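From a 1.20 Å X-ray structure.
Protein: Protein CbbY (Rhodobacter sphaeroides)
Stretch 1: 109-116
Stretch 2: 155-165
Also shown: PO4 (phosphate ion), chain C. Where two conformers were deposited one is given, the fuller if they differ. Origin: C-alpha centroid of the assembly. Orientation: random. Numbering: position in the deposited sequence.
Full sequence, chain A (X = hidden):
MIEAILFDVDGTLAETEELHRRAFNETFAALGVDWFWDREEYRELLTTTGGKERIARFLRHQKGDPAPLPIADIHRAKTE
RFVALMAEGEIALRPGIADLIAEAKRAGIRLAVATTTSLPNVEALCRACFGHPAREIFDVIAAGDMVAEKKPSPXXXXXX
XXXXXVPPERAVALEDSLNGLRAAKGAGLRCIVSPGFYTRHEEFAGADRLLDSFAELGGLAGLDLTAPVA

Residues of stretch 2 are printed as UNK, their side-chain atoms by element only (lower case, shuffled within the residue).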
ATOM      1  N   ILE A 109     -12.828 -16.104   6.576  1.00 18.31           N
ATOM      2  CA  ILE A 109     -11.913 -15.904   5.479  1.00 17.67           C
ATOM      3  C   ILE A 109     -10.603 -15.289   6.025  1.00 17.10           C
ATOM      4  O   ILE A 109     -10.605 -14.339   6.787  1.00 20.54           O
ATOM      5  CB  ILE A 109     -12.580 -14.997   4.463  1.00 17.53           C
ATOM      6  CG1 ILE A 109     -13.702 -15.781   3.773  1.00 21.23           C
ATOM      7  CG2 ILE A 109     -11.591 -14.552   3.372  1.00 20.06           C
ATOM      8  CD1 ILE A 109     -14.605 -14.913   3.013  1.00 21.67           C
ATOM      9  N   ARG A 110      -9.469 -15.846   5.641  0.50 15.79           N
ATOM     10  CA  ARG A 110      -8.212 -15.312   6.158  0.50 14.98           C
ATOM     11  C   ARG A 110      -7.807 -14.082   5.327  0.50 12.59           C
ATOM     12  O   ARG A 110      -8.029 -13.985   4.136  0.50 13.81           O
ATOM     13  CB  ARG A 110      -7.130 -16.385   6.121  0.50 16.52           C
ATOM     14  CG  ARG A 110      -7.477 -17.570   7.002  0.50 22.33           C
ATOM     15  CD  ARG A 110      -6.316 -18.561   7.108  0.50 30.39           C
ATOM     16  NE  ARG A 110      -5.307 -18.081   8.079  0.50 28.57           N
ATOM     17  CZ  ARG A 110      -3.975 -18.143   7.886  0.50 33.14           C
ATOM     18  NH1 ARG A 110      -3.500 -18.681   6.792  0.50 32.66           N
ATOM     19  NH2 ARG A 110      -3.098 -17.717   8.787  0.50 31.11           N
ATOM     20  N   LEU A 111      -7.121 -13.175   5.991  1.00 12.95           N
ATOM     21  CA  LEU A 111      -6.778 -11.843   5.466  1.00 10.72           C
ATOM     22  C   LEU A 111      -5.272 -11.609   5.522  1.00 10.59           C
ATOM     23  O   LEU A 111      -4.619 -11.898   6.515  1.00 11.75           O
ATOM     24  CB  LEU A 111      -7.491 -10.770   6.310  1.00 12.87           C
ATOM     25  CG  LEU A 111      -8.993 -10.899   6.398  1.00 12.89           C
ATOM     26  CD1 LEU A 111      -9.575  -9.785   7.260  1.00 16.05           C
ATOM     27  CD2 LEU A 111      -9.709 -10.943   5.099  1.00 14.39           C
ATOM     28  N   ALA A 112      -4.751 -10.984   4.463  1.00  9.30           N
ATOM     29  CA  ALA A 112      -3.358 -10.600   4.392  1.00  8.97           C
ATOM     30  C   ALA A 112      -3.230  -9.135   3.968  1.00  7.77           C
ATOM     31  O   ALA A 112      -4.074  -8.638   3.178  1.00  9.54           O
ATOM     32  CB  ALA A 112      -2.554 -11.480   3.453  1.00 10.91           C
ATOM     33  N   VAL A 113      -2.154  -8.514   4.351  1.00  8.35           N
ATOM     34  CA  VAL A 113      -1.611  -7.326   3.712  1.00  8.79           C
ATOM     35  C   VAL A 113      -0.457  -7.755   2.816  1.00  7.94           C
ATOM     36  O   VAL A 113       0.341  -8.591   3.191  1.00  8.70           O
ATOM     37  CB  VAL A 113      -1.094  -6.326   4.780  1.00 11.41           C
ATOM     38  CG1 VAL A 113      -0.001  -5.427   4.327  1.00 12.38           C
ATOM     39  CG2 VAL A 113      -2.322  -5.561   5.292  1.00 13.52           C
ATOM     40  N   ALA A 114      -0.404  -7.150   1.624  1.00  7.88           N
ATOM     41  CA  ALA A 114       0.685  -7.330   0.684  1.00  7.85           C
ATOM     42  C   ALA A 114       1.054  -5.936   0.175  1.00  7.60           C
ATOM     43  O   ALA A 114       0.294  -5.375  -0.630  1.00  8.22           O
ATOM     44  CB  ALA A 114       0.301  -8.256  -0.443  1.00  9.39           C
ATOM     45  N   THR A 115       2.143  -5.359   0.687  1.00  7.03           N
ATOM     46  CA  THR A 115       2.460  -3.958   0.522  1.00  7.30           C
ATOM     47  C   THR A 115       3.926  -3.728   0.301  1.00  7.62           C
ATOM     48  O   THR A 115       4.762  -4.459   0.815  1.00  8.04           O
ATOM     49  CB  THR A 115       1.961  -3.153   1.784  1.00  8.28           C
ATOM     50  OG1 THR A 115       2.216  -1.759   1.577  1.00  8.59           O
ATOM     51  CG2 THR A 115       2.599  -3.604   2.987  1.00  9.37           C
ATOM     52  N   THR A 116       4.219  -2.634  -0.385  1.00  7.72           N
ATOM     53  CA  THR A 116       5.553  -2.085  -0.515  1.00  8.49           C
ATOM     54  C   THR A 116       5.940  -1.164   0.596  1.00  8.46           C
ATOM     55  O   THR A 116       7.154  -0.819   0.678  1.00 10.84           O
ATOM     56  CB  THR A 116       5.732  -1.331  -1.854  1.00  9.26           C
ATOM     57  OG1 THR A 116       4.964  -0.128  -1.850  1.00  9.99           O
ATOM     58  CG2 THR A 116       5.337  -2.202  -3.048  1.00 10.08           C
ATOM     59  N   UNK A 155       6.510 -10.775  -6.178  1.00  7.84           N
ATOM     60  CA  UNK A 155       7.092 -11.517  -5.061  1.00  8.19           C
ATOM     61  C   UNK A 155       6.402 -11.279  -3.720  1.00  7.02           C
ATOM     62  O   UNK A 155       6.295 -12.226  -2.948  1.00  7.82           O
ATOM     63  o   UNK A 155      10.496 -11.773  -6.394  1.00 16.26           O
ATOM     64  o   UNK A 155       8.635 -12.856  -6.889  1.00 14.30           O
ATOM     65  c   UNK A 155       8.572 -11.271  -5.023  1.00  9.71           C
ATOM     66  c   UNK A 155       9.303 -11.997  -6.216  1.00 11.54           C
ATOM     67  N   UNK A 156       5.954 -10.072  -3.401  1.00  7.24           N
ATOM     68  CA  UNK A 156       5.338  -9.835  -2.120  1.00  7.27           C
ATOM     69  C   UNK A 156       4.005 -10.614  -2.011  1.00  7.23           C
ATOM     70  O   UNK A 156       3.638 -11.086  -0.927  1.00  7.73           O
ATOM     71  c   UNK A 156       4.097  -7.716  -2.798  1.00  8.04           C
ATOM     72  c   UNK A 156       5.127  -8.328  -1.878  1.00  7.49           C
ATOM     73  c   UNK A 156       4.893  -8.030  -0.402  1.00  8.64           C
ATOM     74  c   UNK A 156       6.093  -8.344   0.500  1.00  9.48           C
ATOM     75  N   UNK A 157       3.249 -10.726  -3.107  1.00  7.38           N
ATOM     76  CA  UNK A 157       2.053 -11.536  -3.132  1.00  6.94           C
ATOM     77  C   UNK A 157       2.338 -13.006  -3.019  1.00  7.38           C
ATOM     78  O   UNK A 157       1.629 -13.754  -2.347  1.00  8.31           O
ATOM     79  c   UNK A 157      -1.604  -8.881  -3.418  1.00  8.99           C
ATOM     80  c   UNK A 157      -0.784  -9.973  -3.510  1.00  8.64           C
ATOM     81  c   UNK A 157      -1.297  -7.730  -4.089  1.00  7.81           C
ATOM     82  c   UNK A 157       0.357  -9.968  -4.291  1.00  7.40           C
ATOM     83  c   UNK A 157       1.200 -11.234  -4.375  1.00  7.79           C
ATOM     84  c   UNK A 157       0.649  -8.826  -4.982  1.00  7.56           C
ATOM     85  c   UNK A 157      -0.174  -7.695  -4.901  1.00  7.87           C
ATOM     86  o   UNK A 157      -2.152  -6.674  -4.014  1.00  9.99           O
ATOM     87  N   UNK A 158       3.393 -13.472  -3.699  1.00  7.81           N
ATOM     88  CA  UNK A 158       3.823 -14.873  -3.544  1.00  7.90           C
ATOM     89  C   UNK A 158       4.198 -15.197  -2.117  1.00  7.52           C
ATOM     90  O   UNK A 158       3.853 -16.286  -1.622  1.00  9.01           O
ATOM     91  c   UNK A 158       4.569 -15.072  -5.963  1.00  9.57           C
ATOM     92  n   UNK A 158       7.013 -13.936  -9.163  1.00 14.95           N
ATOM     93  c   UNK A 158       4.970 -15.158  -4.496  1.00  8.57           C
ATOM     94  c   UNK A 158       5.870 -14.626  -9.304  1.00 12.52           C
ATOM     95  c   UNK A 158       5.726 -15.232  -6.920  1.00 12.38           C
ATOM     96  n   UNK A 158       5.301 -14.736 -10.484  1.00 14.37           N
ATOM     97  n   UNK A 158       5.267 -15.201  -8.295  1.00 13.96           N
ATOM     98  N   UNK A 159       4.861 -14.278  -1.442  1.00  7.84           N
ATOM     99  CA  UNK A 159       5.196 -14.468  -0.015  1.00  8.39           C
ATOM    100  C   UNK A 159       3.918 -14.604   0.792  1.00  8.14           C
ATOM    101  O   UNK A 159       3.747 -15.531   1.585  1.00  9.65           O
ATOM    102  c   UNK A 159       6.225 -13.164   1.958  1.00 11.07           C
ATOM    103  c   UNK A 159       6.933 -11.876   2.312  1.00 12.16           C
ATOM    104  c   UNK A 159       6.053 -13.291   0.452  1.00  8.98           C
ATOM    105  c   UNK A 159       6.788 -14.369   2.607  1.00 13.53           C
ATOM    106  N   UNK A 160       2.980 -13.648   0.625  1.00  8.33           N
ATOM    107  CA  UNK A 160       1.762 -13.663   1.382  1.00  9.09           C
ATOM    108  C   UNK A 160       0.996 -14.952   1.162  1.00  9.11           C
ATOM    109  O   UNK A 160       0.434 -15.527   2.118  1.00 10.19           O
ATOM    110  c   UNK A 160       0.917 -12.456   0.998  1.00  9.62           C
ATOM    111  N   UNK A 161       0.887 -15.366  -0.080  1.00  8.84           N
ATOM    112  CA  UNK A 161       0.152 -16.614  -0.391  1.00  9.04           C
ATOM    113  C   UNK A 161       0.816 -17.841   0.228  1.00 10.50           C
ATOM    114  O   UNK A 161       0.110 -18.770   0.681  1.00 11.55           O
ATOM    115  c   UNK A 161      -0.972 -15.879  -2.567  1.00 10.28           C
ATOM    116  c   UNK A 161       0.027 -16.799  -1.866  1.00  9.50           C
ATOM    117  c   UNK A 161      -2.375 -16.273  -2.220  1.00 11.20           C
ATOM    118  c   UNK A 161      -0.743 -15.924  -4.073  1.00 12.12           C
ATOM    119  N   UNK A 162       2.138 -17.919   0.246  1.00 10.07           N
ATOM    120  CA  UNK A 162       2.831 -19.017   0.882  1.00 10.63           C
ATOM    121  C   UNK A 162       2.498 -19.048   2.366  1.00 11.03           C
ATOM    122  O   UNK A 162       2.249 -20.107   2.967  1.00 13.12           O
ATOM    123  n   UNK A 162       7.064 -19.354   1.199  1.00 17.35           N
ATOM    124  c   UNK A 162       7.539 -18.324   0.387  1.00 17.01           C
ATOM    125  c   UNK A 162       6.418 -20.464   0.869  1.00 19.91           C
ATOM    126  n   UNK A 162       7.974 -17.366   1.042  1.00 13.23           N
ATOM    127  c   UNK A 162       4.993 -20.271   1.169  1.00 12.92           C
ATOM    128  c   UNK A 162       4.332 -18.981   0.611  1.00 12.60           C
ATOM    129  n   UNK A 162       7.666 -18.231  -0.933  1.00 20.50           N
ATOM    130  N   UNK A 163       2.538 -17.900   3.020  1.00 10.74           N
ATOM    131  CA  UNK A 163       2.239 -17.818   4.446  1.00 11.20           C
ATOM    132  C   UNK A 163       0.790 -18.130   4.741  1.00 12.11           C
ATOM    133  O   UNK A 163       0.502 -18.772   5.743  1.00 16.18           O
ATOM    134  o   UNK A 163       4.640 -14.045   5.376  1.00 35.24           O
ATOM    135  c   UNK A 163       4.661 -15.151   5.852  1.00 21.98           C
ATOM    136  c   UNK A 163       4.122 -16.262   5.029  1.00 14.90           C
ATOM    137  o   UNK A 163       5.097 -15.456   6.974  1.00 30.04           O
ATOM    138  c   UNK A 163       2.631 -16.458   5.016  1.00 12.10           C
ATOM    139  N   UNK A 164      -0.137 -17.700   3.884  1.00 12.63           N
ATOM    140  CA  UNK A 164      -1.538 -18.026   4.032  1.00 13.23           C
ATOM    141  C   UNK A 164      -1.816 -19.481   3.808  1.00 15.40           C
ATOM    142  O   UNK A 164      -2.803 -20.011   4.386  1.00 16.35           O
ATOM    143  c   UNK A 164      -3.113 -15.055   2.045  1.00 14.10           C
ATOM    144  c   UNK A 164      -2.390 -17.238   3.016  1.00 12.58           C
ATOM    145  c   UNK A 164      -2.621 -15.765   3.313  1.00 14.24           C
ATOM    146  c   UNK A 164      -3.615 -15.537   4.483  1.00 17.69           C
ATOM    147  N   UNK A 165      -1.002 -20.106   2.959  1.00 14.57           N
ATOM    148  CA  UNK A 165      -1.187 -21.458   2.509  1.00 15.94           C
ATOM    149  C   UNK A 165      -2.550 -21.577   1.825  1.00 16.44           C
ATOM    150  O   UNK A 165      -3.324 -22.528   2.102  1.00 17.66           O
ATOM    151  o   UNK A 165      -0.222 -24.074   1.981  1.00 19.76           O
ATOM    152  o   UNK A 165      -1.350 -24.833   3.768  1.00 33.16           O
ATOM    153  c   UNK A 165      -0.875 -23.890   3.078  1.00 21.22           C
ATOM    154  c   UNK A 165      -0.982 -22.487   3.638  1.00 17.42           C
TER
HETATM  155  P   PO4 C 301       1.396  -0.080  -1.336  1.00 11.51           P
HETATM  156  O1  PO4 C 301       2.191  -1.268  -2.019  1.00 11.78           O
HETATM  157  O2  PO4 C 301       2.456   1.051  -1.009  1.00 16.35           O
HETATM  158  O3  PO4 C 301       0.693  -0.393  -0.027  1.00  9.94           O
HETATM  159  O4  PO4 C 301       0.394   0.577  -2.346  1.00 10.75           O

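Position 155 opens the helix with two side-chain carbons, the second carrying two oxygens, and reaches nothing on stretch 1: Asp155. Position 156 has four carbons forked at the first, one arm two carbons long, and its CA-to-CB bond points toward the strand. That is Ile156, whose CG1 lies 3.8 Å from Thr115 O and whose CG2 lies 4.5 Å from Ala114 CB.

Position 157 bears one carbon and then a six-carbon ring with one oxygen, and Ala114 CB sits over one face. This is Tyr157, leaving sideways but ending nearer the strand, with Ala114 CB 3.6 Å from Tyr157 CE2 and 3.9 Å from the ring centroid, a CH-pi contact. The hydroxyl is hydrogen-bonded elsewhere in the structure.

Position 158 has three carbons, a nitrogen, and a carbon carrying two more nitrogens, far from the strand: Arg158. Its NH1 makes a salt bridge with Asp155 OD1 at 3.0 Å, tying together residues one helical turn apart. Position 159 has four carbons forked at the second and is also out of reach: Leu159.

Position 160 has a single side-chain carbon, pointing toward the strand, 4.4 Å from Ala112 CB and 4.5 Å from Ala114 CB. This is Ala160, small where the strand is small. Position 161, again four carbons forked at the second, points away from the strand and is buried: Leu161. Position 162 has three carbons, a nitrogen, then a carbon carrying two more nitrogens, out of reach: Arg162, exposed.

Position 163 has three carbons, the third carrying two oxygens, and leaves sideways, its side chain out of contact with stretch 1: Glu163. Position 164 has four carbons forked at the second, starting sideways but ending near the strand. In Leu164, CD1 is 3.9 Å from Ala112 CB, while CD2 lies over one face of the Arg110 guanidinium, 3.9 Å from Arg110 NH1. Position 165 has two carbons, the second carrying two oxygens, and touches nothing on stretch 1: Asp165, leaving the helix with positive phi.

The strand and helix run nearly antiparallel, at 157°, their axes approaching to 8.3 Å. Alternation along the strand turns Arg110, Ala112 and Ala114 toward the helix, which answers with 156, 160 and 164, spaced by four. The rule is close packing of small against small in the middle, with larger side chains closing in beside it: Tyr157 over Ala114, and Leu164 beneath the long arm of Arg110, whose NH1 comes within 2.8 Å of Leu164 O.

Stretch 2, residues 155-165: DIYRLALRELD
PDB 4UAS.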